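Local coordinates for protein nuclear hormone receptor FTZ-F1 (Drosophila melanogaster, PDB 2XHS) that is an NR5A nuclear receptor that binds a Fushi tarazu peptide with its ligand-binding domain and probably regulates transcription, at residues A[86-91]-A[233-238]; A[91-96]-A[207-212]; A[16-21]-A[69-74]. All coordinates share one frame; numbering follows the deposited sequence.

Contact 1. Residues A[86-91]-A[233-238]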
ATOM      1  N   HIS A  86       1.785 -11.809  -2.639  1.00 49.26           N
ATOM      2  CA  HIS A  86       1.479 -11.384  -3.977  1.00 50.61           C
ATOM      3  C   HIS A  86       1.433  -9.909  -4.225  1.00 51.25           C
ATOM      4  O   HIS A  86       1.897  -9.430  -5.227  1.00 53.62           O
ATOM      5  CB  HIS A  86       0.153 -11.973  -4.380  1.00 50.93           C
ATOM      6  CG  HIS A  86      -0.104 -11.918  -5.844  1.00 55.23           C
ATOM      7  ND1 HIS A  86      -1.095 -11.147  -6.395  1.00 58.49           N
ATOM      8  CD2 HIS A  86       0.500 -12.536  -6.876  1.00 56.17           C
ATOM      9  CE1 HIS A  86      -1.091 -11.291  -7.699  1.00 51.04           C
ATOM     10  NE2 HIS A  86      -0.132 -12.128  -8.016  1.00 52.94           N
ATOM     11  N   SER A  87       0.801  -9.178  -3.342  1.00 50.64           N
ATOM     12  CA  SER A  87       0.600  -7.785  -3.585  1.00 49.43           C
ATOM     13  C   SER A  87       1.164  -6.838  -2.623  1.00 47.85           C
ATOM     14  O   SER A  87       0.631  -5.812  -2.495  1.00 49.07           O
ATOM     15  CB  SER A  87      -0.858  -7.492  -3.675  1.00 50.42           C
ATOM     16  OG  SER A  87      -1.558  -8.497  -3.019  1.00 55.25           O
ATOM     17  N   TRP A  88       2.219  -7.140  -1.922  1.00 45.73           N
ATOM     18  CA  TRP A  88       2.729  -6.169  -0.985  1.00 42.88           C
ATOM     19  C   TRP A  88       3.202  -4.958  -1.702  1.00 41.70           C
ATOM     20  O   TRP A  88       3.054  -3.876  -1.244  1.00 41.73           O
ATOM     21  CB  TRP A  88       3.849  -6.752  -0.158  1.00 42.42           C
ATOM     22  CG  TRP A  88       4.938  -7.236  -0.941  1.00 42.25           C
ATOM     23  CD1 TRP A  88       5.037  -8.431  -1.487  1.00 40.61           C
ATOM     24  CD2 TRP A  88       6.113  -6.539  -1.280  1.00 41.55           C
ATOM     25  NE1 TRP A  88       6.192  -8.552  -2.149  1.00 39.15           N
ATOM     26  CE2 TRP A  88       6.883  -7.392  -2.033  1.00 40.82           C
ATOM     27  CE3 TRP A  88       6.591  -5.269  -1.014  1.00 42.34           C
ATOM     28  CZ2 TRP A  88       8.081  -7.030  -2.535  1.00 42.56           C
ATOM     29  CZ3 TRP A  88       7.771  -4.918  -1.503  1.00 42.86           C
ATOM     30  CH2 TRP A  88       8.517  -5.789  -2.244  1.00 44.82           C
ATOM     31  N   SER A  89       3.813  -5.180  -2.836  1.00 41.04           N
ATOM     32  CA  SER A  89       4.326  -4.132  -3.651  1.00 40.77           C
ATOM     33  C   SER A  89       3.206  -3.308  -4.135  1.00 39.72           C
ATOM     34  O   SER A  89       3.305  -2.137  -4.208  1.00 39.36           O
ATOM     35  CB  SER A  89       5.069  -4.712  -4.821  1.00 41.47           C
ATOM     36  OG  SER A  89       4.444  -5.877  -5.259  1.00 46.49           O
ATOM     37  N   ASP A  90       2.121  -3.935  -4.491  1.00 39.00           N
ATOM     38  CA  ASP A  90       1.000  -3.232  -5.008  1.00 39.89           C
ATOM     39  C   ASP A  90       0.388  -2.292  -4.038  1.00 40.82           C
ATOM     40  O   ASP A  90      -0.030  -1.244  -4.406  1.00 40.77           O
ATOM     41  CB  ASP A  90      -0.034  -4.215  -5.466  1.00 40.69           C
ATOM     42  CG  ASP A  90       0.068  -4.507  -6.902  1.00 45.47           C
ATOM     43  OD1 ASP A  90       0.987  -5.209  -7.284  1.00 47.30           O
ATOM     44  OD2 ASP A  90      -0.782  -4.045  -7.651  1.00 51.00           O
HETATM   45  N   MSE A  91       0.282  -2.694  -2.795  1.00 41.90           N
HETATM   46  CA  MSE A  91      -0.241  -1.836  -1.773  1.00 43.32           C
HETATM   47  C   MSE A  91       0.599  -0.659  -1.470  1.00 42.46           C
HETATM   48  O   MSE A  91       0.099   0.370  -1.186  1.00 42.45           O
HETATM   49  CB  MSE A  91      -0.562  -2.590  -0.526  1.00 44.96           C
HETATM   50  CG  MSE A  91      -2.021  -2.686  -0.275  1.00 52.89           C
HETATM   51 SE   MSE A  91      -2.509  -4.464   0.085  1.00 81.73          SE
HETATM   52  CE  MSE A  91      -1.316  -4.971   1.403  1.00 76.10           C
ATOM     53  N   THR A 233      15.887  -9.050   6.491  1.00 48.72           N
ATOM     54  CA  THR A 233      14.652  -8.325   6.613  1.00 47.14           C
ATOM     55  C   THR A 233      13.452  -8.979   6.018  1.00 47.33           C
ATOM     56  O   THR A 233      13.555  -9.820   5.183  1.00 47.61           O
ATOM     57  CB  THR A 233      14.777  -7.039   5.920  1.00 47.28           C
ATOM     58  OG1 THR A 233      14.813  -7.296   4.535  1.00 45.47           O
ATOM     59  CG2 THR A 233      16.037  -6.415   6.284  1.00 46.58           C
ATOM     60  N   LEU A 234      12.297  -8.555   6.478  1.00 47.05           N
ATOM     61  CA  LEU A 234      11.033  -8.992   5.969  1.00 46.28           C
ATOM     62  C   LEU A 234      10.904  -8.564   4.536  1.00 46.43           C
ATOM     63  O   LEU A 234      10.318  -9.219   3.722  1.00 46.65           O
ATOM     64  CB  LEU A 234       9.943  -8.383   6.799  1.00 45.12           C
ATOM     65  CG  LEU A 234       8.531  -8.664   6.376  1.00 45.01           C
ATOM     66  CD1 LEU A 234       8.304 -10.133   6.421  1.00 45.38           C
ATOM     67  CD2 LEU A 234       7.629  -7.970   7.293  1.00 45.01           C
ATOM     68  N   LEU A 235      11.486  -7.434   4.236  1.00 45.80           N
ATOM     69  CA  LEU A 235      11.428  -6.917   2.919  1.00 45.47           C
ATOM     70  C   LEU A 235      12.082  -7.865   1.947  1.00 46.41           C
ATOM     71  O   LEU A 235      11.579  -8.089   0.890  1.00 46.29           O
ATOM     72  CB  LEU A 235      12.133  -5.578   2.905  1.00 44.07           C
ATOM     73  CG  LEU A 235      11.864  -4.757   1.679  1.00 43.28           C
ATOM     74  CD1 LEU A 235      13.023  -3.965   1.397  1.00 44.92           C
ATOM     75  CD2 LEU A 235      11.623  -5.720   0.592  1.00 45.02           C
HETATM   76  N   MSE A 236      13.223  -8.407   2.300  1.00 47.36           N
HETATM   77  CA  MSE A 236      13.876  -9.389   1.482  1.00 48.72           C
HETATM   78  C   MSE A 236      13.062 -10.653   1.417  1.00 49.68           C
HETATM   79  O   MSE A 236      12.951 -11.278   0.409  1.00 50.76           O
HETATM   80  CB  MSE A 236      15.254  -9.667   2.037  1.00 49.51           C
HETATM   81  CG  MSE A 236      16.043 -10.715   1.329  1.00 48.58           C
HETATM   82 SE   MSE A 236      16.717 -10.145  -0.244  1.00 61.65          SE
HETATM   83  CE  MSE A 236      15.400 -10.568  -1.393  1.00 43.18           C
ATOM     84  N   GLU A 237      12.487 -11.048   2.516  1.00 49.82           N
ATOM     85  CA  GLU A 237      11.741 -12.265   2.511  1.00 50.42           C
ATOM     86  C   GLU A 237      10.603 -12.151   1.570  1.00 51.58           C
ATOM     87  O   GLU A 237      10.303 -13.058   0.849  1.00 52.51           O
ATOM     88  CB  GLU A 237      11.206 -12.507   3.890  1.00 50.75           C
ATOM     89  CG  GLU A 237      10.149 -13.528   3.972  1.00 51.92           C
ATOM     90  CD  GLU A 237       9.826 -13.867   5.381  1.00 54.95           C
ATOM     91  OE1 GLU A 237      10.748 -13.981   6.169  1.00 52.41           O
ATOM     92  OE2 GLU A 237       8.658 -14.030   5.701  1.00 55.55           O
HETATM   93  N   MSE A 238       9.947 -11.021   1.607  1.00 52.58           N
HETATM   94  CA  MSE A 238       8.844 -10.745   0.736  1.00 52.77           C
HETATM   95  C   MSE A 238       9.321 -10.678  -0.687  1.00 51.31           C
HETATM   96  O   MSE A 238       8.686 -11.143  -1.592  1.00 51.60           O
HETATM   97  CB  MSE A 238       8.211  -9.434   1.167  1.00 53.08           C
HETATM   98  CG  MSE A 238       6.719  -9.433   1.185  1.00 59.04           C
HETATM   99 SE   MSE A 238       5.996 -10.636   2.385  1.00 69.34          SE
HETATM  100  CE  MSE A 238       7.105 -10.158   3.796  1.00 58.80           C
TER
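W88 and M238 make the nearest backbone approach of segments 86-91 and 233-238, with 7.8 Å between W88 CA and M238 CA. Segment 86-91 belongs to the long helix 77-102 and is kinked where the backbone N of S89 and of D90 makes no hydrogen bond to the turn before; segment 233-238 opens the short C-terminal helix 234-240. The latter is the AF-2 helix of the nuclear receptor ligand-binding domain, docked against the domain body beside the bound peptide. E237 OE2 bonds to that peptide's backbone, and M238 also packs on one of its apolar side chains. The contact with helix 77-102 rests on the W88 indole. Its CG lies between the backbone N and the carbonyl carbon (chi1 58°), on a bond that points to the AF-2 helix. Selenomethionine M238 lays CG over the five-membered ring, 3.4 Å from the centroid of the W88 pyrrole and 15° off its normal, a CH-pi contact. The side chain then bends at chi2 and chi3, carrying its end away; M238 SE sits obliquely, 5.0 Å from that W88 centroid, in a Met-aromatic contact. The opposite indole face is backed by its neighbour, with S89 CB 4.0 Å above the W88 ring plane. At the six-membered end W88 CH2 meets L235 CD2 at 4.2 Å. With an alanine at W88, M238 CG and L235 CD2 would probably lose their partner, and the AF-2 helix would be seated less firmly on helix 77-102. D56 of helix 47-67 accepts from L235 N through OD1, a further tie on the first turn of the helix. At the N-cap T233 OG1 accepts from M236 N at 3.0 Å, with an angle of 164° at the hydrogen.

Contact 2. Residues A[91-96]-A[207-212]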
HETATM    1  N   MSE A  91       0.282  -2.694  -2.795  1.00 41.90           N
HETATM    2  CA  MSE A  91      -0.241  -1.836  -1.773  1.00 43.32           C
HETATM    3  C   MSE A  91       0.599  -0.659  -1.470  1.00 42.46           C
HETATM    4  O   MSE A  91       0.099   0.370  -1.186  1.00 42.45           O
HETATM    5  CB  MSE A  91      -0.562  -2.590  -0.526  1.00 44.96           C
HETATM    6  CG  MSE A  91      -2.021  -2.686  -0.275  1.00 52.89           C
HETATM    7 SE   MSE A  91      -2.509  -4.464   0.085  1.00 81.73          SE
HETATM    8  CE  MSE A  91      -1.316  -4.971   1.403  1.00 76.10           C
ATOM      9  N   LEU A  92       1.891  -0.792  -1.519  1.00 41.97           N
ATOM     10  CA  LEU A  92       2.713   0.312  -1.159  1.00 41.30           C
ATOM     11  C   LEU A  92       2.526   1.491  -2.042  1.00 40.11           C
ATOM     12  O   LEU A  92       2.565   2.593  -1.599  1.00 41.33           O
ATOM     13  CB  LEU A  92       4.158  -0.091  -1.191  1.00 42.14           C
ATOM     14  CG  LEU A  92       4.590  -1.103  -0.169  1.00 46.49           C
ATOM     15  CD1 LEU A  92       6.045  -1.162  -0.194  1.00 49.18           C
ATOM     16  CD2 LEU A  92       4.134  -0.674   1.161  1.00 52.82           C
ATOM     17  N   VAL A  93       2.369   1.256  -3.318  1.00 39.43           N
ATOM     18  CA  VAL A  93       2.172   2.313  -4.268  1.00 38.78           C
ATOM     19  C   VAL A  93       0.891   3.057  -4.028  1.00 39.89           C
ATOM     20  O   VAL A  93       0.857   4.251  -3.963  1.00 40.55           O
ATOM     21  CB  VAL A  93       2.123   1.684  -5.637  1.00 38.06           C
ATOM     22  CG1 VAL A  93       1.837   2.677  -6.684  1.00 35.09           C
ATOM     23  CG2 VAL A  93       3.404   1.025  -5.919  1.00 36.96           C
ATOM     24  N   LEU A  94      -0.170   2.316  -3.855  1.00 41.27           N
ATOM     25  CA  LEU A  94      -1.441   2.892  -3.575  1.00 41.62           C
ATOM     26  C   LEU A  94      -1.403   3.642  -2.280  1.00 40.93           C
ATOM     27  O   LEU A  94      -1.918   4.704  -2.167  1.00 41.79           O
ATOM     28  CB  LEU A  94      -2.453   1.787  -3.478  1.00 41.45           C
ATOM     29  CG  LEU A  94      -3.877   2.211  -3.198  1.00 41.45           C
ATOM     30  CD1 LEU A  94      -4.520   2.641  -4.420  1.00 38.04           C
ATOM     31  CD2 LEU A  94      -4.578   1.063  -2.647  1.00 44.23           C
ATOM     32  N   ASP A  95      -0.771   3.082  -1.289  1.00 39.82           N
ATOM     33  CA  ASP A  95      -0.699   3.747  -0.037  1.00 39.07           C
ATOM     34  C   ASP A  95       0.028   5.006  -0.270  1.00 39.22           C
ATOM     35  O   ASP A  95      -0.257   5.991   0.314  1.00 40.49           O
ATOM     36  CB  ASP A  95       0.116   2.953   0.938  1.00 38.67           C
ATOM     37  CG  ASP A  95      -0.629   1.863   1.561  1.00 39.09           C
ATOM     38  OD1 ASP A  95      -1.835   1.832   1.476  1.00 43.93           O
ATOM     39  OD2 ASP A  95      -0.002   1.066   2.211  1.00 41.34           O
ATOM     40  N   HIS A  96       1.056   4.959  -1.070  1.00 39.20           N
ATOM     41  CA  HIS A  96       1.779   6.163  -1.373  1.00 39.84           C
ATOM     42  C   HIS A  96       0.939   7.069  -2.200  1.00 39.78           C
ATOM     43  O   HIS A  96       0.991   8.239  -2.094  1.00 40.32           O
ATOM     44  CB  HIS A  96       3.117   5.879  -2.016  1.00 39.50           C
ATOM     45  CG  HIS A  96       4.164   6.876  -1.647  1.00 45.14           C
ATOM     46  ND1 HIS A  96       4.477   7.959  -2.434  1.00 47.84           N
ATOM     47  CD2 HIS A  96       4.938   6.980  -0.550  1.00 44.95           C
ATOM     48  CE1 HIS A  96       5.409   8.674  -1.849  1.00 43.09           C
ATOM     49  NE2 HIS A  96       5.710   8.097  -0.708  1.00 45.26           N
ATOM     50  N   PRO A 207      -4.693  -2.326 -12.455  1.00 41.82           N
ATOM     51  CA  PRO A 207      -3.821  -3.007 -13.365  1.00 42.14           C
ATOM     52  C   PRO A 207      -2.614  -2.186 -13.654  1.00 42.86           C
ATOM     53  O   PRO A 207      -1.553  -2.725 -13.799  1.00 42.76           O
ATOM     54  CB  PRO A 207      -4.669  -3.110 -14.603  1.00 42.64           C
ATOM     55  CG  PRO A 207      -5.987  -2.756 -14.226  1.00 43.52           C
ATOM     56  CD  PRO A 207      -6.080  -2.525 -12.821  1.00 43.38           C
ATOM     57  N   GLU A 208      -2.804  -0.895 -13.796  1.00 43.35           N
ATOM     58  CA  GLU A 208      -1.744   0.017 -14.068  1.00 43.71           C
ATOM     59  C   GLU A 208      -0.800   0.100 -12.936  1.00 43.35           C
ATOM     60  O   GLU A 208       0.375   0.154 -13.114  1.00 43.57           O
ATOM     61  CB  GLU A 208      -2.324   1.382 -14.310  1.00 45.08           C
ATOM     62  CG  GLU A 208      -3.410   1.405 -15.320  1.00 50.69           C
ATOM     63  CD  GLU A 208      -3.602   2.751 -15.913  1.00 55.33           C
ATOM     64  OE1 GLU A 208      -2.619   3.342 -16.320  1.00 55.94           O
ATOM     65  OE2 GLU A 208      -4.735   3.200 -16.002  1.00 57.97           O
ATOM     66  N   ILE A 209      -1.341   0.141 -11.746  1.00 42.86           N
ATOM     67  CA  ILE A 209      -0.546   0.219 -10.562  1.00 41.03           C
ATOM     68  C   ILE A 209       0.302  -0.987 -10.459  1.00 42.28           C
ATOM     69  O   ILE A 209       1.406  -0.909 -10.038  1.00 42.73           O
ATOM     70  CB  ILE A 209      -1.387   0.160  -9.360  1.00 40.08           C
ATOM     71  CG1 ILE A 209      -1.975   1.502  -9.069  1.00 38.67           C
ATOM     72  CG2 ILE A 209      -0.574  -0.261  -8.222  1.00 36.76           C
ATOM     73  CD1 ILE A 209      -2.759   1.496  -7.871  1.00 35.08           C
ATOM     74  N   HIS A 210      -0.236  -2.124 -10.827  1.00 43.21           N
ATOM     75  CA  HIS A 210       0.471  -3.358 -10.729  1.00 44.24           C
ATOM     76  C   HIS A 210       1.668  -3.328 -11.612  1.00 44.63           C
ATOM     77  O   HIS A 210       2.708  -3.764 -11.252  1.00 45.87           O
ATOM     78  CB  HIS A 210      -0.455  -4.485 -11.112  1.00 44.59           C
ATOM     79  CG  HIS A 210       0.178  -5.830 -11.077  1.00 45.97           C
ATOM     80  ND1 HIS A 210       0.632  -6.405  -9.923  1.00 48.84           N
ATOM     81  CD2 HIS A 210       0.429  -6.712 -12.057  1.00 47.83           C
ATOM     82  CE1 HIS A 210       1.148  -7.581 -10.194  1.00 49.43           C
ATOM     83  NE2 HIS A 210       1.039  -7.790 -11.485  1.00 50.31           N
ATOM     84  N   ALA A 211       1.542  -2.766 -12.777  1.00 44.44           N
ATOM     85  CA  ALA A 211       2.657  -2.755 -13.662  1.00 45.49           C
ATOM     86  C   ALA A 211       3.791  -2.019 -13.014  1.00 46.70           C
ATOM     87  O   ALA A 211       4.915  -2.426 -13.096  1.00 47.50           O
ATOM     88  CB  ALA A 211       2.279  -2.096 -14.898  1.00 45.43           C
HETATM   89  N   MSE A 212       3.490  -0.926 -12.351  1.00 47.42           N
HETATM   90  CA  MSE A 212       4.497  -0.152 -11.678  1.00 47.80           C
HETATM   91  C   MSE A 212       5.168  -0.931 -10.599  1.00 47.17           C
HETATM   92  O   MSE A 212       6.319  -0.761 -10.369  1.00 48.10           O
HETATM   93  CB  MSE A 212       3.858   1.032 -11.008  1.00 48.62           C
HETATM   94  CG  MSE A 212       3.942   2.308 -11.734  1.00 54.15           C
HETATM   95 SE   MSE A 212       3.460   3.609 -10.521  1.00 70.32          SE
HETATM   96  CE  MSE A 212       4.867   3.329  -9.366  1.00 65.66           C
TER
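V93 faces I209 where helix segments 91-96 and 207-212 cross at 113°, their axes 9.5 Å apart at closest and V93 CA 7.2 Å from I209 CA. The two belong to helices 77-102 and 198-224 of the helical sandwich of a nuclear receptor ligand-binding domain. V93 holds CG1 anti to its backbone N (chi1 176°), and this one methyl serves two partners: V93 CG1 lies 4.1 Å from I209 CG2 and also 4.1 Å from M212 CE. V93 and I209 run past each other in opposite directions, whereas the selenomethionine M212, bent at chi3, comes across V93 at a slant and touches it with its terminal methyl. The other branch of the isoleucine reaches further along: I209 CD1 meets L94 CD1 at 4.0 Å. L137 of helix 135-143 packs on both I209 and M212, and L94 continues to Y151 and I158 of helix 148-159. Every group that meets here is a buried methyl, so the joint depends on shape and exclusion of water, with the two helices held by dispersion rather than by any directed bond.

Contact 3. Residues A[16-21]-A[69-74]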
ATOM      1  N   ARG A  16     -17.506   2.260   6.403  1.00 45.74           N
ATOM      2  CA  ARG A  16     -17.161   3.051   7.522  1.00 46.13           C
ATOM      3  C   ARG A  16     -16.184   2.268   8.306  1.00 47.52           C
ATOM      4  O   ARG A  16     -15.261   2.804   8.840  1.00 47.95           O
ATOM      5  CB  ARG A  16     -18.362   3.280   8.373  1.00 45.46           C
ATOM      6  CG  ARG A  16     -19.286   4.292   7.889  1.00 48.44           C
ATOM      7  CD  ARG A  16     -20.182   4.737   9.002  1.00 53.18           C
ATOM      8  NE  ARG A  16     -21.555   4.744   8.573  1.00 55.94           N
ATOM      9  CZ  ARG A  16     -22.443   3.866   8.984  1.00 58.75           C
ATOM     10  NH1 ARG A  16     -22.119   2.960   9.866  1.00 58.59           N
ATOM     11  NH2 ARG A  16     -23.663   3.912   8.535  1.00 62.41           N
ATOM     12  N   GLU A  17     -16.430   0.984   8.420  1.00 48.84           N
ATOM     13  CA  GLU A  17     -15.576   0.092   9.170  1.00 51.52           C
ATOM     14  C   GLU A  17     -14.208  -0.044   8.595  1.00 50.89           C
ATOM     15  O   GLU A  17     -13.264  -0.213   9.299  1.00 50.87           O
ATOM     16  CB  GLU A  17     -16.216  -1.263   9.291  1.00 53.37           C
ATOM     17  CG  GLU A  17     -17.529  -1.216   9.993  1.00 62.01           C
ATOM     18  CD  GLU A  17     -18.236  -2.540  10.009  1.00 70.89           C
ATOM     19  OE1 GLU A  17     -17.599  -3.553   9.703  1.00 73.79           O
ATOM     20  OE2 GLU A  17     -19.434  -2.565  10.321  1.00 70.54           O
ATOM     21  N   PHE A  18     -14.124  -0.033   7.289  1.00 50.26           N
ATOM     22  CA  PHE A  18     -12.874  -0.048   6.614  1.00 49.73           C
ATOM     23  C   PHE A  18     -12.107   1.198   6.895  1.00 50.21           C
ATOM     24  O   PHE A  18     -10.936   1.180   7.082  1.00 50.71           O
ATOM     25  CB  PHE A  18     -13.130  -0.118   5.144  1.00 50.34           C
ATOM     26  CG  PHE A  18     -13.639  -1.419   4.695  1.00 50.30           C
ATOM     27  CD1 PHE A  18     -13.520  -2.514   5.476  1.00 51.25           C
ATOM     28  CD2 PHE A  18     -14.231  -1.551   3.486  1.00 53.19           C
ATOM     29  CE1 PHE A  18     -13.973  -3.703   5.053  1.00 54.03           C
ATOM     30  CE2 PHE A  18     -14.684  -2.745   3.077  1.00 53.92           C
ATOM     31  CZ  PHE A  18     -14.555  -3.815   3.856  1.00 54.08           C
ATOM     32  N   VAL A  19     -12.770   2.312   6.898  1.00 50.70           N
ATOM     33  CA  VAL A  19     -12.038   3.515   7.128  1.00 51.73           C
ATOM     34  C   VAL A  19     -11.574   3.585   8.544  1.00 54.40           C
ATOM     35  O   VAL A  19     -10.767   4.388   8.895  1.00 55.49           O
ATOM     36  CB  VAL A  19     -12.835   4.709   6.815  1.00 50.81           C
ATOM     37  CG1 VAL A  19     -12.127   5.860   7.342  1.00 50.72           C
ATOM     38  CG2 VAL A  19     -12.947   4.846   5.358  1.00 49.90           C
ATOM     39  N   GLN A  20     -12.154   2.752   9.367  1.00 57.77           N
ATOM     40  CA  GLN A  20     -11.813   2.639  10.754  1.00 60.75           C
ATOM     41  C   GLN A  20     -10.439   2.109  10.950  1.00 61.37           C
ATOM     42  O   GLN A  20      -9.758   2.433  11.883  1.00 62.48           O
ATOM     43  CB  GLN A  20     -12.774   1.688  11.408  1.00 62.00           C
ATOM     44  CG  GLN A  20     -13.902   2.367  12.056  1.00 67.61           C
ATOM     45  CD  GLN A  20     -13.441   3.556  12.785  1.00 74.56           C
ATOM     46  OE1 GLN A  20     -12.395   3.537  13.388  1.00 78.60           O
ATOM     47  NE2 GLN A  20     -14.211   4.608  12.742  1.00 77.22           N
ATOM     48  N   SER A  21     -10.047   1.260  10.039  1.00 61.78           N
ATOM     49  CA  SER A  21      -8.843   0.510  10.154  1.00 62.13           C
ATOM     50  C   SER A  21      -7.650   1.277   9.722  1.00 61.96           C
ATOM     51  O   SER A  21      -6.550   0.819   9.826  1.00 62.65           O
ATOM     52  CB  SER A  21      -9.000  -0.718   9.316  1.00 62.39           C
ATOM     53  OG  SER A  21     -10.316  -1.147   9.446  1.00 64.06           O
ATOM     54  N   THR A  69      -7.944  -7.576   9.579  1.00 59.86           N
ATOM     55  CA  THR A  69      -8.975  -7.444   8.598  1.00 62.00           C
ATOM     56  C   THR A  69     -10.060  -8.440   8.788  1.00 63.58           C
ATOM     57  O   THR A  69      -9.848  -9.557   9.204  1.00 63.91           O
ATOM     58  CB  THR A  69      -8.449  -7.725   7.264  1.00 61.62           C
ATOM     59  OG1 THR A  69      -8.422  -6.514   6.521  1.00 65.06           O
ATOM     60  CG2 THR A  69      -9.358  -8.685   6.613  1.00 63.52           C
ATOM     61  N   VAL A  70     -11.258  -8.031   8.461  1.00 65.82           N
ATOM     62  CA  VAL A  70     -12.377  -8.884   8.700  1.00 68.18           C
ATOM     63  C   VAL A  70     -12.254 -10.146   7.901  1.00 69.38           C
ATOM     64  O   VAL A  70     -12.555 -11.214   8.383  1.00 70.27           O
ATOM     65  CB  VAL A  70     -13.663  -8.157   8.365  1.00 68.04           C
ATOM     66  CG1 VAL A  70     -13.467  -7.342   7.149  1.00 67.48           C
ATOM     67  CG2 VAL A  70     -14.751  -9.133   8.152  1.00 67.95           C
ATOM     68  N   PHE A  71     -11.872 -10.026   6.650  1.00 69.76           N
ATOM     69  CA  PHE A  71     -11.737 -11.178   5.791  1.00 71.03           C
ATOM     70  C   PHE A  71     -10.632 -12.146   6.101  1.00 70.95           C
ATOM     71  O   PHE A  71     -10.781 -13.329   5.970  1.00 71.02           O
ATOM     72  CB  PHE A  71     -11.615 -10.702   4.389  1.00 71.18           C
ATOM     73  CG  PHE A  71     -12.709  -9.828   3.998  1.00 74.81           C
ATOM     74  CD1 PHE A  71     -13.844 -10.345   3.474  1.00 78.76           C
ATOM     75  CD2 PHE A  71     -12.622  -8.495   4.181  1.00 78.56           C
ATOM     76  CE1 PHE A  71     -14.857  -9.545   3.117  1.00 81.96           C
ATOM     77  CE2 PHE A  71     -13.632  -7.696   3.831  1.00 82.09           C
ATOM     78  CZ  PHE A  71     -14.754  -8.218   3.299  1.00 83.27           C
ATOM     79  N   PHE A  72      -9.497 -11.622   6.490  1.00 70.36           N
ATOM     80  CA  PHE A  72      -8.369 -12.446   6.801  1.00 69.72           C
ATOM     81  C   PHE A  72      -8.681 -13.308   7.963  1.00 71.10           C
ATOM     82  O   PHE A  72      -8.212 -14.400   8.066  1.00 71.91           O
ATOM     83  CB  PHE A  72      -7.182 -11.598   7.142  1.00 68.98           C
ATOM     84  CG  PHE A  72      -6.191 -11.508   6.062  1.00 64.85           C
ATOM     85  CD1 PHE A  72      -6.567 -11.213   4.803  1.00 60.19           C
ATOM     86  CD2 PHE A  72      -4.878 -11.706   6.316  1.00 60.94           C
ATOM     87  CE1 PHE A  72      -5.658 -11.136   3.842  1.00 58.73           C
ATOM     88  CE2 PHE A  72      -3.988 -11.621   5.346  1.00 57.90           C
ATOM     89  CZ  PHE A  72      -4.376 -11.332   4.115  1.00 59.80           C
ATOM     90  N   LYS A  73      -9.523 -12.827   8.836  1.00 72.59           N
ATOM     91  CA  LYS A  73      -9.764 -13.520  10.061  1.00 74.81           C
ATOM     92  C   LYS A  73     -10.253 -14.904   9.745  1.00 74.75           C
ATOM     93  O   LYS A  73      -9.981 -15.851  10.456  1.00 75.65           O
ATOM     94  CB  LYS A  73     -10.802 -12.768  10.869  1.00 75.88           C
ATOM     95  CG  LYS A  73     -10.411 -11.340  11.155  1.00 80.45           C
ATOM     96  CD  LYS A  73     -11.188 -10.778  12.326  1.00 85.72           C
ATOM     97  CE  LYS A  73     -10.333  -9.816  13.124  1.00 87.62           C
ATOM     98  NZ  LYS A  73     -11.120  -8.925  14.010  1.00 88.22           N
ATOM     99  N   ASP A  74     -10.951 -15.027   8.646  1.00 73.91           N
ATOM    100  CA  ASP A  74     -11.582 -16.263   8.291  1.00 73.25           C
ATOM    101  C   ASP A  74     -10.660 -17.070   7.461  1.00 72.43           C
ATOM    102  O   ASP A  74     -11.054 -18.015   6.830  1.00 73.20           O
ATOM    103  CB  ASP A  74     -12.817 -15.971   7.489  1.00 73.90           C
ATOM    104  CG  ASP A  74     -13.768 -15.128   8.233  1.00 76.40           C
ATOM    105  OD1 ASP A  74     -13.487 -14.855   9.402  1.00 77.37           O
ATOM    106  OD2 ASP A  74     -14.808 -14.776   7.672  1.00 75.52           O
TER
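F18 reaches both partners across this contact with the far end of its ring: F18 CZ lies 4.0 Å from F71 CE2, and F18 CE1 lies 4.2 Å from V70 CG1. The two phenylalanine side chains cross at about a right angle. F18 CZ arrives at the edge of the F71 ring, in its plane, while F71 CE2 stands obliquely to the F18 ring, so the faces are not stacked. V70 CG1 also comes to the edge of the F18 ring, near its plane. Both aromatic side chains have CG anti to the carbonyl carbon, F18 with chi1 -71° and F71 with chi1 -54°, and in each the ring end lies nearer the other segment than the start of the side chain suggests. The interface is small, 76 Å² over both sides, and purely apolar; F18 is buried, while V70 forms its exposed margin. Segment 16-21 carries the C-terminal part of helix 13-20, and S21 N bonds F18 O at 3.1 Å. Residues 70-73 have helical torsions without the regular bonding, although D74 N does reach F71 O at 3.2 Å. The contact links helix 13-20, the N-terminal helix of the ligand-binding domain, to the connection between helices 47-67 and 77-102. Helix 148-159 forms a shared floor: the F156 ring meets that of F18 with planes about 35° apart, V152 also touches F18, and T69 packs on F156. Further out, S21 rests on W65 of helix 47-67, while F72 inserts among A66 of that helix, L83 and L84 of helix 77-102, and L159 at the end of helix 148-159.

How the contacts relate
Contacts 1 and 2 are buried and share helix 77-102, their segments overlapping at M91; contact 3 lies nearer the surface, its centre about 16 Å from the chain centre against 7 Å for contact 2. One helix thus carries the AF-2 helix on one stretch and helix 198-224 on the next, and a probable hydrogen bond between H210 ND1 and D90 OD1 joins the two sites. Contact 3 stays apart, its nearest atoms about 8 Å from either. Apolar groups dominate throughout, but in different forms: an indole face under a selenomethionine at 86-91/233-238, methyl against methyl in the core, and aromatic rims between a helix end and a loop at 16-21/69-74.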